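Monosaccharide-transporting ATPase (Actinobacillus succinogenes, PDB 5DTE) binds D-allose, probably as the periplasmic receptor that hands the sugar to a bacterial ABC-type sugar transporter. Local coordinates at residues Q28-K34 with V85-T91; I112-D116 with Q275-A279; W198-L204 with N224-G230; A203-T208 with A231-N237. All coordinates share one frame; numbering follows the deposited sequence.

Contact 1: Q28-K34 with V85-T91; sequences QIALLMK and VDAIIVT. With ALL (beta-D-allopyranose), chain E.
Ile89 and Leu31 meet where the two parallel strands pack tightly: Leu31 CD1 lies 3.6 Å from Ile89 CG2. Leu31 reaches it because its CG is anti to the backbone N (chi1 177°), which swings one methyl toward the neighbouring strand. On this same face Ile29 sends CD1 to within 3.8 Å of Ala87 CB, and its CG2 meets Ile89 CD1. Helix 272-287 packs on Ile29, Ala87 and Ile89 through Ala279, Ile280 and Ala283, whereas Leu31 touches Ala48 of helix 39-54. The other face carries Ala30, Leu32, Ile88 and Val90. There Leu32 CD1 sits 3.8 Å from Ile88 CG2, and Leu32 also packs against Val77 and Met80 of helix 70-82. A regular ladder joins the backbones between the two layers: Ala30 N gives to Ala87 O (2.8 Å), Ile89 N to Ala30 O (2.7 Å) and Leu32 N to Ile89 O (2.8 Å), the strand axes being only 16° from parallel.

In contrast to these buried pairs, the Gln28-Asp86 end is partly exposed. Here Asp86 N gives to Gln28 O; OD2 of Asp86 is modelled implausibly close to Gln28 N, so that bond is doubtful in detail. The Gln28 side chain runs extended across Val85 at about a right angle. At the buried far end Thr91 OG1 accepts Lys34 N, and the lysine chain stretches beyond the sheet to place NZ 3.0 Å from allose O1. Strand 28-33 lies between 58-63 and 87-90, the 2-1-3 order of a doubly wound parallel sheet, whose C-terminal strand ends carry part of the sugar site typical of periplasmic binding proteins.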
# COMPACT_ATOMS: atom_id res chain seq x y z
N GLN A 28 4.19 -5.68 25.73
CA GLN A 28 2.98 -4.99 25.27
C GLN A 28 3.30 -4.04 24.10
O GLN A 28 3.98 -3.03 24.29
CB GLN A 28 2.36 -4.22 26.44
CG GLN A 28 1.29 -3.23 26.06
CD GLN A 28 0.64 -2.58 27.27
OE1 GLN A 28 0.80 -1.38 27.52
NE2 GLN A 28 -0.10 -3.37 28.02
N ILE A 29 2.82 -4.39 22.90
CA ILE A 29 3.20 -3.69 21.66
C ILE A 29 2.02 -2.97 21.03
O ILE A 29 0.94 -3.52 20.95
CB ILE A 29 3.80 -4.66 20.62
CG1 ILE A 29 5.17 -5.16 21.09
CG2 ILE A 29 3.92 -3.97 19.26
CD1 ILE A 29 6.06 -5.70 20.00
N ALA A 30 2.22 -1.73 20.58
CA ALA A 30 1.12 -0.99 19.98
C ALA A 30 1.23 -1.04 18.45
O ALA A 30 2.31 -0.94 17.89
CB ALA A 30 1.08 0.45 20.48
N LEU A 31 0.08 -1.22 17.81
CA LEU A 31 -0.04 -1.13 16.37
C LEU A 31 -0.96 0.05 16.05
O LEU A 31 -2.12 0.05 16.42
CB LEU A 31 -0.60 -2.42 15.79
CG LEU A 31 -0.82 -2.40 14.28
CD1 LEU A 31 0.51 -2.13 13.59
CD2 LEU A 31 -1.45 -3.70 13.78
N LEU A 32 -0.42 1.06 15.38
CA LEU A 32 -1.18 2.29 15.18
C LEU A 32 -1.40 2.55 13.70
O LEU A 32 -0.46 2.82 12.96
CB LEU A 32 -0.46 3.47 15.83
CG LEU A 32 -0.34 3.27 17.34
CD1 LEU A 32 0.43 4.40 17.97
CD2 LEU A 32 -1.72 3.15 17.96
N MET A 33 -2.65 2.47 13.28
CA MET A 33 -2.96 2.38 11.86
C MET A 33 -3.73 3.58 11.33
O MET A 33 -4.57 4.15 12.02
CB MET A 33 -3.73 1.08 11.60
CG MET A 33 -2.96 -0.14 12.03
SD MET A 33 -3.85 -1.67 11.89
CE MET A 33 -3.96 -1.82 10.12
N LYS A 34 -3.44 3.96 10.10
CA LYS A 34 -4.06 5.13 9.49
C LYS A 34 -5.52 4.88 9.14
O LYS A 34 -6.32 5.82 9.05
CB LYS A 34 -3.26 5.57 8.26
CG LYS A 34 -3.13 4.57 7.13
CD LYS A 34 -1.99 4.97 6.19
CE LYS A 34 -2.20 4.43 4.78
NZ LYS A 34 -1.13 4.84 3.82
N VAL A 85 4.59 1.94 26.54
CA VAL A 85 4.36 0.67 25.90
C VAL A 85 5.74 0.06 25.55
O VAL A 85 6.76 0.77 25.53
CB VAL A 85 3.43 0.90 24.68
CG1 VAL A 85 4.22 1.39 23.48
CG2 VAL A 85 2.60 -0.32 24.36
N ASP A 86 5.81 -1.25 25.31
CA ASP A 86 7.12 -1.89 25.11
C ASP A 86 7.70 -1.64 23.70
O ASP A 86 8.91 -1.42 23.55
CB ASP A 86 7.02 -3.39 25.38
CG ASP A 86 6.76 -3.69 26.85
OD1 ASP A 86 7.49 -3.16 27.72
OD2 ASP A 86 5.82 -4.46 27.14
N ALA A 87 6.84 -1.68 22.68
CA ALA A 87 7.20 -1.25 21.33
C ALA A 87 6.00 -0.63 20.59
O ALA A 87 4.84 -0.84 20.96
CB ALA A 87 7.77 -2.40 20.52
N ILE A 88 6.30 0.12 19.53
CA ILE A 88 5.27 0.65 18.65
C ILE A 88 5.53 0.32 17.16
O ILE A 88 6.62 0.51 16.64
CB ILE A 88 5.14 2.18 18.80
CG1 ILE A 88 5.22 2.58 20.27
CG2 ILE A 88 3.85 2.66 18.19
CD1 ILE A 88 5.33 4.06 20.45
N ILE A 89 4.49 -0.18 16.50
CA ILE A 89 4.49 -0.33 15.06
C ILE A 89 3.49 0.67 14.50
O ILE A 89 2.30 0.61 14.81
CB ILE A 89 4.09 -1.75 14.65
CG1 ILE A 89 5.05 -2.76 15.26
CG2 ILE A 89 4.03 -1.88 13.12
CD1 ILE A 89 4.54 -4.18 15.30
N VAL A 90 3.97 1.61 13.70
CA VAL A 90 3.09 2.61 13.13
C VAL A 90 3.21 2.65 11.61
O VAL A 90 4.30 2.48 11.04
CB VAL A 90 3.37 4.01 13.74
CG1 VAL A 90 4.66 4.61 13.20
CG2 VAL A 90 2.22 4.93 13.45
N THR A 91 2.05 2.84 10.97
CA THR A 91 1.93 3.06 9.53
C THR A 91 1.62 4.54 9.32
O THR A 91 0.46 4.94 9.35
CB THR A 91 0.80 2.24 8.93
OG1 THR A 91 -0.45 2.77 9.39
CG2 THR A 91 0.91 0.79 9.38
C1 ALL E . -1.06 2.25 0.91
C2 ALL E . -0.91 0.76 1.14
C3 ALL E . -2.04 -0.02 0.57
C4 ALL E . -3.38 0.57 0.92
C5 ALL E . -3.39 2.02 0.45
C6 ALL E . -4.73 2.67 0.56
O1 ALL E . -0.13 2.96 1.64
O2 ALL E . 0.30 0.33 0.48
O3 ALL E . -1.93 -0.01 -0.89
O4 ALL E . -4.43 -0.17 0.29
O5 ALL E . -2.42 2.74 1.27
O6 ALL E . -5.02 2.92 1.92

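Contact 2: I112-D116 with Q275-A279; sequences IIDLD and QVAIA. With ALL (beta-D-allopyranose), chain E.
The amide of Gln275 and the carboxylate of Asp116 are the flat groups here, and they meet only loosely, Gln275 OE1 lying 4.5 Å from Asp116 CA. They belong to a helix laid on the face of the parallel sheet in a Rossmann-like lobe of a periplasmic binding protein. The oxygen corner of the amide rests against a methyl of Leu115, with OE1 3.9 Å from CD1, whereas its NE2 corner gives a hydrogen bond to Gln270 O in the loop before the helix. The carboxylate instead turns both oxygens to the sugar: OD2 accepts from allose O1 and OD1 from allose O2, so neighbouring hydroxyls hold it at two points and limit its rotation.

Helix 272-287 runs nearly antiparallel to strand 112-115, at 164°, with axes 9.4 Å apart. Across that gap Leu115 works as a fork. With chi1 at 179° its branch point lies opposite the backbone N, and the two methyls part: CD1 goes toward Gln275 and Ala279, while CD2 comes 4.2 Å from Val276 CG2. Two residues earlier, Ile113 also points at the helix and packs on Ala279. The side-chain packing is aliphatic, and Gln275 OE1 and Ala279 O are the polar atoms that touch it.

Asp116 follows directly after strand 112-115, at the C-terminal ends of the strands. Its backbone O is held by Tyr133 OH and Asn170 ND2. Beyond Leu115, Ile113 CG2 lies 4.0 Å from Ala279 CB and CG1 lies 3.6 Å from Ala279 O.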
# COMPACT_ATOMS: atom_id res chain seq x y z
N ILE A 112 10.70 1.37 17.77
CA ILE A 112 9.58 1.81 16.97
C ILE A 112 9.82 1.50 15.50
O ILE A 112 10.85 1.85 14.92
CB ILE A 112 9.32 3.32 17.20
CG1 ILE A 112 8.12 3.80 16.39
CG2 ILE A 112 10.55 4.16 16.88
CD1 ILE A 112 7.64 5.18 16.77
N ILE A 113 8.85 0.83 14.89
CA ILE A 113 8.94 0.37 13.51
C ILE A 113 8.04 1.17 12.59
O ILE A 113 6.83 1.22 12.78
CB ILE A 113 8.55 -1.14 13.37
CG1 ILE A 113 9.42 -2.02 14.26
CG2 ILE A 113 8.65 -1.57 11.92
CD1 ILE A 113 10.89 -1.57 14.33
N ASP A 114 8.64 1.78 11.58
CA ASP A 114 7.88 2.50 10.58
C ASP A 114 7.38 1.50 9.51
O ASP A 114 8.14 1.02 8.67
CB ASP A 114 8.76 3.61 10.00
CG ASP A 114 8.25 4.15 8.68
OD1 ASP A 114 7.02 4.24 8.52
OD2 ASP A 114 9.09 4.48 7.80
N LEU A 115 6.08 1.18 9.56
CA LEU A 115 5.47 0.22 8.63
C LEU A 115 4.76 0.93 7.47
O LEU A 115 4.28 2.04 7.63
CB LEU A 115 4.47 -0.68 9.38
CG LEU A 115 3.64 -1.76 8.66
CD1 LEU A 115 4.54 -2.86 8.11
CD2 LEU A 115 2.60 -2.36 9.59
N ASP A 116 4.74 0.27 6.30
CA ASP A 116 4.01 0.69 5.08
C ASP A 116 4.48 1.97 4.38
O ASP A 116 5.09 1.91 3.31
CB ASP A 116 2.50 0.84 5.38
CG ASP A 116 1.67 1.07 4.11
OD1 ASP A 116 1.94 0.40 3.08
OD2 ASP A 116 0.75 1.91 4.14
N GLN A 275 4.65 -8.61 6.02
CA GLN A 275 5.12 -7.29 6.41
C GLN A 275 4.97 -7.04 7.91
O GLN A 275 5.95 -6.90 8.63
CB GLN A 275 4.35 -6.21 5.66
CG GLN A 275 4.75 -6.02 4.22
CD GLN A 275 4.24 -4.69 3.66
OE1 GLN A 275 3.99 -3.73 4.40
NE2 GLN A 275 4.11 -4.63 2.35
N VAL A 276 3.73 -7.00 8.38
CA VAL A 276 3.46 -6.70 9.77
C VAL A 276 4.01 -7.80 10.68
O VAL A 276 4.27 -7.56 11.86
CB VAL A 276 1.96 -6.50 10.02
CG1 VAL A 276 1.20 -7.79 9.75
CG2 VAL A 276 1.70 -5.97 11.43
N ALA A 277 4.23 -8.99 10.14
CA ALA A 277 4.90 -10.03 10.91
C ALA A 277 6.34 -9.64 11.10
O ALA A 277 6.84 -9.67 12.23
CB ALA A 277 4.80 -11.37 10.23
N ILE A 278 7.02 -9.24 10.03
CA ILE A 278 8.40 -8.74 10.15
C ILE A 278 8.46 -7.51 11.06
O ILE A 278 9.39 -7.38 11.85
CB ILE A 278 9.04 -8.41 8.78
CG1 ILE A 278 9.76 -9.65 8.22
CG2 ILE A 278 10.07 -7.31 8.91
CD1 ILE A 278 8.85 -10.74 7.69
N ALA A 279 7.47 -6.63 10.98
CA ALA A 279 7.40 -5.49 11.89
C ALA A 279 7.45 -5.92 13.38
O ALA A 279 8.26 -5.41 14.16
CB ALA A 279 6.16 -4.70 11.62
C1 ALL E . -1.06 2.25 0.91
C2 ALL E . -0.91 0.76 1.14
C3 ALL E . -2.04 -0.02 0.57
C4 ALL E . -3.38 0.57 0.92
C5 ALL E . -3.39 2.02 0.45
C6 ALL E . -4.73 2.67 0.56
O1 ALL E . -0.13 2.96 1.64
O2 ALL E . 0.30 0.33 0.48
O3 ALL E . -1.93 -0.01 -0.89
O4 ALL E . -4.43 -0.17 0.29
O5 ALL E . -2.42 2.74 1.27
O6 ALL E . -5.02 2.92 1.92

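Contact 3: W198-L204 with N224-G230; sequences WETEQAL and NDNMAIG. With ALL (beta-D-allopyranose), chain E.
Thr200 OG1 gives a hydrogen bond to Asn226 O, 3.1 Å away, which ties the first turn of one helix to the backbone of the other. The hydroxyl approaches from above the carbonyl plane, 46° out of it, and that oxygen also accepts Gly230 N inside its own helix. Asn224, a residue of the allose pocket, caps helix 225-237: its OD1 is held by Met227 N at 3.0 Å. A weak N-H...S hydrogen bond runs from Trp198 N to Met227 SD.

Around this polar core Met227 packs between Trp198 and Ala203. Its chain bends at the sulfur (chi3 -71°), bringing CE to 3.7 Å from Trp198 CD1, while its CB touches Ala203 CB. The sulfur itself makes an oblique Met-aromatic contact, SD lying 5.4 Å from the centroid of the five-membered ring of Trp198. On one face of the indole, offset toward the rim, lies allose C6, 3.4 Å from Trp198 CG, so the ring forms part of the pocket wall. Farther along, Gly230 brings backbone against backbone: Leu204 CA makes a CH...O contact with Gly230 O at 3.3 Å.

The axes come within 7.1 Å and cross at -43°. Both helices lie alongside the four-stranded parallel sheet, where 188-195, 200-213, 219-222 and 225-237 follow one another in beta-alpha alternation. Ile229 also meets Leu254 and Tyr258 of helix 253-261.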
# COMPACT_ATOMS: atom_id res chain seq x y z
N TRP A 198 -7.81 6.19 -3.43
CA TRP A 198 -7.78 4.83 -2.86
C TRP A 198 -9.16 4.25 -2.54
O TRP A 198 -9.25 3.13 -2.02
CB TRP A 198 -6.93 4.79 -1.58
CG TRP A 198 -5.45 4.96 -1.79
CD1 TRP A 198 -4.68 4.46 -2.81
CD2 TRP A 198 -4.58 5.71 -0.96
NE1 TRP A 198 -3.37 4.84 -2.64
CE2 TRP A 198 -3.29 5.61 -1.52
CE3 TRP A 198 -4.77 6.44 0.21
CZ2 TRP A 198 -2.19 6.23 -0.94
CZ3 TRP A 198 -3.69 7.05 0.79
CH2 TRP A 198 -2.41 6.94 0.21
N GLU A 199 -10.22 4.99 -2.86
CA GLU A 199 -11.61 4.58 -2.58
C GLU A 199 -12.24 3.88 -3.76
O GLU A 199 -12.13 4.36 -4.87
CB GLU A 199 -12.48 5.80 -2.20
CG GLU A 199 -12.57 6.13 -0.71
CD GLU A 199 -13.48 7.33 -0.43
OE1 GLU A 199 -14.67 7.30 -0.84
OE2 GLU A 199 -13.00 8.31 0.19
N THR A 200 -12.93 2.77 -3.52
CA THR A 200 -13.71 2.13 -4.58
C THR A 200 -14.72 3.10 -5.21
O THR A 200 -14.65 3.38 -6.40
CB THR A 200 -14.46 0.86 -4.08
OG1 THR A 200 -13.51 -0.18 -3.81
CG2 THR A 200 -15.40 0.36 -5.11
N GLU A 201 -15.64 3.63 -4.40
CA GLU A 201 -16.75 4.43 -4.93
C GLU A 201 -16.29 5.61 -5.81
O GLU A 201 -16.89 5.86 -6.85
CB GLU A 201 -17.65 4.95 -3.79
CG GLU A 201 -19.11 5.25 -4.18
CD GLU A 201 -19.94 3.99 -4.46
OE1 GLU A 201 -21.00 4.10 -5.14
OE2 GLU A 201 -19.54 2.90 -4.00
N GLN A 202 -15.23 6.31 -5.42
CA GLN A 202 -14.70 7.39 -6.26
C GLN A 202 -14.09 6.93 -7.61
O GLN A 202 -14.19 7.64 -8.64
CB GLN A 202 -13.64 8.17 -5.50
CG GLN A 202 -14.11 8.79 -4.23
CD GLN A 202 -13.14 9.85 -3.72
OE1 GLN A 202 -12.41 10.47 -4.50
NE2 GLN A 202 -13.13 10.05 -2.41
N ALA A 203 -13.45 5.76 -7.61
CA ALA A 203 -12.80 5.26 -8.81
C ALA A 203 -13.85 4.80 -9.81
O ALA A 203 -13.61 4.81 -11.01
CB ALA A 203 -11.85 4.15 -8.48
N LEU A 204 -15.03 4.43 -9.32
CA LEU A 204 -16.15 4.15 -10.22
C LEU A 204 -16.62 5.44 -10.91
O LEU A 204 -16.80 5.46 -12.13
CB LEU A 204 -17.31 3.49 -9.45
CG LEU A 204 -18.64 3.20 -10.14
CD1 LEU A 204 -18.51 2.09 -11.16
CD2 LEU A 204 -19.68 2.82 -9.09
N ASN A 224 -4.14 1.22 -6.15
CA ASN A 224 -4.53 0.14 -5.27
C ASN A 224 -5.67 -0.72 -5.68
O ASN A 224 -6.42 -0.39 -6.57
CB ASN A 224 -4.71 0.63 -3.81
CG ASN A 224 -6.08 1.19 -3.49
OD1 ASN A 224 -7.12 0.75 -3.95
ND2 ASN A 224 -6.07 2.00 -2.48
N ASP A 225 -5.77 -1.83 -4.96
CA ASP A 225 -6.77 -2.83 -5.18
C ASP A 225 -8.21 -2.33 -5.11
O ASP A 225 -9.06 -2.82 -5.85
CB ASP A 225 -6.58 -3.95 -4.19
CG ASP A 225 -6.01 -5.17 -4.84
OD1 ASP A 225 -5.86 -5.13 -6.08
OD2 ASP A 225 -5.73 -6.16 -4.14
N ASN A 226 -8.51 -1.40 -4.20
CA ASN A 226 -9.86 -0.83 -4.16
C ASN A 226 -10.22 -0.07 -5.44
O ASN A 226 -11.29 -0.30 -6.00
CB ASN A 226 -10.02 0.08 -2.94
CG ASN A 226 -10.21 -0.69 -1.67
OD1 ASN A 226 -10.72 -1.81 -1.69
ND2 ASN A 226 -9.81 -0.10 -0.54
N MET A 227 -9.35 0.83 -5.90
CA MET A 227 -9.66 1.60 -7.10
C MET A 227 -9.77 0.70 -8.36
O MET A 227 -10.51 1.02 -9.31
CB MET A 227 -8.63 2.72 -7.31
CG MET A 227 -8.52 3.66 -6.13
SD MET A 227 -7.40 5.06 -6.36
CE MET A 227 -5.81 4.27 -6.31
N ALA A 228 -9.05 -0.42 -8.37
CA ALA A 228 -9.14 -1.40 -9.46
C ALA A 228 -10.53 -2.01 -9.54
O ALA A 228 -11.08 -2.21 -10.63
CB ALA A 228 -8.10 -2.49 -9.27
N ILE A 229 -11.10 -2.30 -8.38
CA ILE A 229 -12.43 -2.87 -8.27
C ILE A 229 -13.48 -1.88 -8.72
O ILE A 229 -14.44 -2.24 -9.40
CB ILE A 229 -12.73 -3.30 -6.82
CG1 ILE A 229 -11.78 -4.44 -6.42
CG2 ILE A 229 -14.21 -3.64 -6.63
CD1 ILE A 229 -12.24 -5.79 -6.88
N GLY A 230 -13.29 -0.63 -8.33
CA GLY A 230 -14.19 0.43 -8.73
C GLY A 230 -14.10 0.67 -10.23
O GLY A 230 -15.08 1.06 -10.86
C1 ALL E . -1.06 2.25 0.91
C2 ALL E . -0.91 0.76 1.14
C3 ALL E . -2.04 -0.02 0.57
C4 ALL E . -3.38 0.57 0.92
C5 ALL E . -3.39 2.02 0.45
C6 ALL E . -4.73 2.67 0.56
O1 ALL E . -0.13 2.96 1.64
O2 ALL E . 0.30 0.33 0.48
O3 ALL E . -1.93 -0.01 -0.89
O4 ALL E . -4.43 -0.17 0.29
O5 ALL E . -2.42 2.74 1.27
O6 ALL E . -5.02 2.92 1.92

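Contact 4: A203-T208 with A231-N237; sequences ALNVTT and AVTAVEN
Thr207 reaches into the seam between the helices, where its CB and CG2 share Ala234 while OG1 meets Ala231. CB lies 3.7 Å from the CB of Ala234. From there the branches divide: OG1, set by a chi1 of -55°, lies beside Ala231, 3.6 Å from its CA, and also turns back to Ala203 O one turn earlier, in a hydrogen bond modelled so short that its length is doubtful. The methyl, CG2, packs 3.5 Å from Ala234 CB, with Ala231 O a little farther off. Leu162 of strand 157-163 and Ile220 of strand 219-222 also touch Thr207, from the sheet.

Closer to solvent, Leu204 extends a single methyl over the partner helix. Its CD1 stands 3.6 Å from Thr233 CG2 and 3.5 Å from Ala234 N, the side chains of Leu204 and Thr233 meeting at an oblique angle. Thr208 adds OG1 beside Ala234 CB at 3.9 Å. The helix axes approach to 7.9 Å and cross at -47°, a spacing that the small residues Ala231 and Ala234 permit.

The threonine hydroxyls turn mainly to carbonyls of their own helices: Thr233 OG1 to Ile229 O, Thr208 OG1, weakly, to Leu204 O, and Thr207 OG1 probably to Ala203 O. Methyl and alanine carbons supply much of the touching surface, so this pairing appears to rest on van der Waals fit and hydrophobic burial.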
# COMPACT_ATOMS: atom_id res chain seq x y z
N ALA A 203 -13.45 5.76 -7.61
CA ALA A 203 -12.80 5.26 -8.81
C ALA A 203 -13.85 4.80 -9.81
O ALA A 203 -13.61 4.81 -11.01
CB ALA A 203 -11.85 4.15 -8.48
N LEU A 204 -15.03 4.43 -9.32
CA LEU A 204 -16.15 4.15 -10.22
C LEU A 204 -16.62 5.44 -10.91
O LEU A 204 -16.80 5.46 -12.13
CB LEU A 204 -17.31 3.49 -9.45
CG LEU A 204 -18.64 3.20 -10.14
CD1 LEU A 204 -18.51 2.09 -11.16
CD2 LEU A 204 -19.68 2.82 -9.09
N ASN A 205 -16.79 6.51 -10.14
CA ASN A 205 -17.13 7.80 -10.72
C ASN A 205 -16.05 8.28 -11.68
O ASN A 205 -16.32 8.54 -12.86
CB ASN A 205 -17.35 8.84 -9.65
CG ASN A 205 -17.85 10.16 -10.22
OD1 ASN A 205 -17.07 10.95 -10.76
ND2 ASN A 205 -19.15 10.39 -10.13
N VAL A 206 -14.82 8.39 -11.18
CA VAL A 206 -13.73 8.85 -12.03
C VAL A 206 -13.56 8.01 -13.31
O VAL A 206 -13.46 8.57 -14.41
CB VAL A 206 -12.40 8.88 -11.27
CG1 VAL A 206 -11.24 9.06 -12.25
CG2 VAL A 206 -12.41 9.98 -10.22
N THR A 207 -13.56 6.68 -13.19
CA THR A 207 -13.35 5.81 -14.35
C THR A 207 -14.42 5.99 -15.40
O THR A 207 -14.15 5.93 -16.59
CB THR A 207 -13.30 4.30 -13.96
OG1 THR A 207 -12.31 4.09 -12.96
CG2 THR A 207 -12.96 3.43 -15.15
N THR A 208 -15.66 6.19 -14.96
CA THR A 208 -16.74 6.38 -15.90
C THR A 208 -16.49 7.64 -16.71
O THR A 208 -16.57 7.61 -17.94
CB THR A 208 -18.09 6.46 -15.18
OG1 THR A 208 -18.59 5.13 -15.04
CG2 THR A 208 -19.08 7.27 -15.99
N ALA A 231 -12.93 0.40 -10.79
CA ALA A 231 -12.66 0.62 -12.20
C ALA A 231 -13.26 -0.48 -13.07
O ALA A 231 -13.77 -0.22 -14.16
CB ALA A 231 -11.18 0.73 -12.42
N VAL A 232 -13.19 -1.71 -12.57
CA VAL A 232 -13.81 -2.83 -13.27
C VAL A 232 -15.33 -2.65 -13.39
O VAL A 232 -15.90 -2.85 -14.46
CB VAL A 232 -13.52 -4.17 -12.57
CG1 VAL A 232 -14.32 -5.30 -13.21
CG2 VAL A 232 -12.04 -4.48 -12.61
N THR A 233 -15.97 -2.24 -12.30
CA THR A 233 -17.42 -1.99 -12.29
C THR A 233 -17.84 -0.98 -13.34
O THR A 233 -18.91 -1.11 -13.94
CB THR A 233 -17.87 -1.49 -10.91
OG1 THR A 233 -17.38 -2.39 -9.91
CG2 THR A 233 -19.38 -1.43 -10.83
N ALA A 234 -17.01 0.04 -13.55
CA ALA A 234 -17.22 0.99 -14.62
C ALA A 234 -17.20 0.29 -15.98
O ALA A 234 -18.18 0.37 -16.73
CB ALA A 234 -16.17 2.07 -14.57
N VAL A 235 -16.11 -0.42 -16.32
CA VAL A 235 -16.05 -0.99 -17.66
C VAL A 235 -17.23 -1.97 -17.90
O VAL A 235 -17.86 -1.92 -18.95
CB VAL A 235 -14.67 -1.67 -17.96
CG1 VAL A 235 -13.54 -0.73 -17.63
CG2 VAL A 235 -14.49 -2.99 -17.25
N GLU A 236 -17.60 -2.80 -16.91
CA GLU A 236 -18.72 -3.73 -17.08
C GLU A 236 -20.08 -3.01 -17.15
O GLU A 236 -21.01 -3.47 -17.83
CB GLU A 236 -18.73 -4.76 -15.95
CG GLU A 236 -17.58 -5.77 -16.03
CD GLU A 236 -17.73 -6.93 -15.04
OE1 GLU A 236 -18.19 -6.70 -13.90
OE2 GLU A 236 -17.37 -8.07 -15.42
N ASN A 237 -20.18 -1.89 -16.44
CA ASN A 237 -21.33 -1.01 -16.58
C ASN A 237 -21.37 -0.51 -18.00
O ASN A 237 -22.41 -0.53 -18.65
CB ASN A 237 -21.26 0.17 -15.61
CG ASN A 237 -21.91 -0.13 -14.25
OD1 ASN A 237 -22.25 -1.26 -13.92
ND2 ASN A 237 -22.07 0.92 -13.46

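Overall arrangement
From the N terminus, contact 1 closes the first loop, joining strand 28-33 to strand 87-90 before contact 2 opens. Contact 2 starts on the next strand of that six-stranded sheet, 112-115, and closes only at helix 272-287, enclosing the whole of contacts 3 and 4. Those two share Ala203 and Leu204 and cross along the chain, being successive portions of one helix pair, 200-213 with 225-237, beside the four-stranded sheet. Contacts 1 and 2 thus hold one lobe and contacts 3 and 4 the other. Contact centres in different lobes lie about 25 to 36 Å apart, with allose between, touched by contacts 1, 2 and 3.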